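Local coordinates for protein RnfH (Haemophilus influenzae, PDB 2HJ1) that is of unknown function but belongs to the RnfH family of ubiquitin-like proteins and crystallises as a domain-swapped dimer, at residues Ala18-Pro22 with Phe51-Asp55. Residues are numbered along the deposited sequence; the frame is centred on the assembly and turned at random.
Sequences AYAFP and FPEID
With CG anti to the backbone N in both Y19 (chi1 178°) and F21, the Y19 ring reaches from the last residue of strand 12-19, and that of F21 from the loop just beyond it, toward F51, whose CG lies anti to its carbonyl carbon. The three form an aromatic cluster within the ubiquitin-like fold, joining the first beta hairpin to the loop after helix 47-50. Y19 turns an edge to the face of F51: the planes stand at 59°, the centroids are 4.9 Å apart, and Y19 CD2 and CE2 lie over one face of F51, CE2 3.6 Å from F51 CG. F21 meets F51 obliquely; F51 CE1 sits over one face of F21, near the rim, 3.3 Å from F21 CG. A type I turn from F51 to I54, closed by the backbone hydrogen bond from I54 N to F51 O, 3.1 Å, brings I54 round to Y19. E53, its chain bent at chi2, brings CG within 3.5 Å of Y19 OH. The second subunit continues the sheet by pairing in parallel with A18 and Y19, consistent with the domain swap. R84 of that subunit packs on F21 and gives a weak hydrogen bond to Y19 OH. I54 CD1 completes the contact through a CH-pi interaction, 3.7 Å from the Y19 ring centroid and merely 2° off the ring normal.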
# COMPACT_ATOMS: atom_id res chain seq x y z
N ALA B 18 -9.71 -3.30 4.11
CA ALA B 18 -10.24 -4.00 2.93
C ALA B 18 -10.14 -5.50 3.15
O ALA B 18 -9.15 -5.98 3.71
CB ALA B 18 -9.44 -3.63 1.64
N TYR B 19 -11.14 -6.21 2.68
CA TYR B 19 -11.15 -7.65 2.78
C TYR B 19 -12.09 -8.13 1.69
O TYR B 19 -13.23 -7.69 1.63
CB TYR B 19 -11.68 -8.09 4.16
CG TYR B 19 -11.79 -9.60 4.35
CD1 TYR B 19 -10.64 -10.42 4.42
CD2 TYR B 19 -13.02 -10.19 4.50
CE1 TYR B 19 -10.76 -11.84 4.60
CE2 TYR B 19 -13.14 -11.58 4.71
CZ TYR B 19 -12.02 -12.38 4.74
OH TYR B 19 -12.22 -13.72 4.96
N ALA B 20 -11.66 -9.08 0.88
CA ALA B 20 -12.46 -9.37 -0.32
C ALA B 20 -13.31 -10.61 -0.16
O ALA B 20 -12.89 -11.70 -0.49
CB ALA B 20 -11.62 -9.49 -1.54
N PHE B 21 -14.50 -10.42 0.37
CA PHE B 21 -15.45 -11.49 0.51
C PHE B 21 -16.00 -11.63 -0.90
O PHE B 21 -16.72 -10.73 -1.39
CB PHE B 21 -16.52 -11.08 1.51
CG PHE B 21 -17.55 -12.13 1.79
CD1 PHE B 21 -18.89 -11.89 1.52
CD2 PHE B 21 -17.18 -13.36 2.40
CE1 PHE B 21 -19.86 -12.86 1.82
CE2 PHE B 21 -18.15 -14.31 2.71
CZ PHE B 21 -19.48 -14.06 2.40
N PRO B 22 -15.62 -12.76 -1.58
CA PRO B 22 -15.82 -12.83 -3.03
C PRO B 22 -17.35 -12.81 -3.31
O PRO B 22 -18.16 -13.49 -2.63
CB PRO B 22 -15.11 -14.14 -3.45
CG PRO B 22 -15.14 -15.01 -2.17
CD PRO B 22 -15.05 -14.00 -1.01
N PHE B 51 -16.89 -11.37 9.63
CA PHE B 51 -16.23 -12.51 8.98
C PHE B 51 -15.44 -13.31 10.01
O PHE B 51 -14.25 -13.11 10.14
CB PHE B 51 -15.30 -12.01 7.89
CG PHE B 51 -15.98 -11.15 6.85
CD1 PHE B 51 -16.70 -11.73 5.82
CD2 PHE B 51 -15.88 -9.77 6.91
CE1 PHE B 51 -17.34 -10.92 4.86
CE2 PHE B 51 -16.48 -8.99 5.95
CZ PHE B 51 -17.20 -9.56 4.93
N PRO B 52 -16.12 -14.22 10.73
CA PRO B 52 -15.41 -14.94 11.79
C PRO B 52 -14.35 -15.94 11.29
O PRO B 52 -13.53 -16.42 12.10
CB PRO B 52 -16.54 -15.61 12.57
CG PRO B 52 -17.62 -15.84 11.59
CD PRO B 52 -17.53 -14.67 10.60
N GLU B 53 -14.31 -16.20 9.98
CA GLU B 53 -13.22 -16.96 9.38
C GLU B 53 -11.87 -16.22 9.34
O GLU B 53 -10.86 -16.85 9.13
CB GLU B 53 -13.57 -17.39 7.96
CG GLU B 53 -13.76 -16.16 7.02
CD GLU B 53 -15.23 -15.74 6.86
OE1 GLU B 53 -15.67 -15.61 5.70
OE2 GLU B 53 -15.98 -15.56 7.84
N ILE B 54 -11.83 -14.91 9.57
CA ILE B 54 -10.54 -14.20 9.60
C ILE B 54 -9.78 -14.62 10.88
O ILE B 54 -10.34 -14.56 11.98
CB ILE B 54 -10.71 -12.67 9.58
CG1 ILE B 54 -11.26 -12.16 8.22
CG2 ILE B 54 -9.37 -11.94 9.92
CD1 ILE B 54 -11.63 -10.64 8.26
N ASP B 55 -8.52 -15.04 10.73
CA ASP B 55 -7.65 -15.40 11.90
C ASP B 55 -6.46 -14.48 11.84
O ASP B 55 -5.57 -14.67 11.00
CB ASP B 55 -7.23 -16.86 11.77
CG ASP B 55 -6.37 -17.36 12.95
OD1 ASP B 55 -5.84 -16.56 13.74
OD2 ASP B 55 -6.23 -18.60 13.08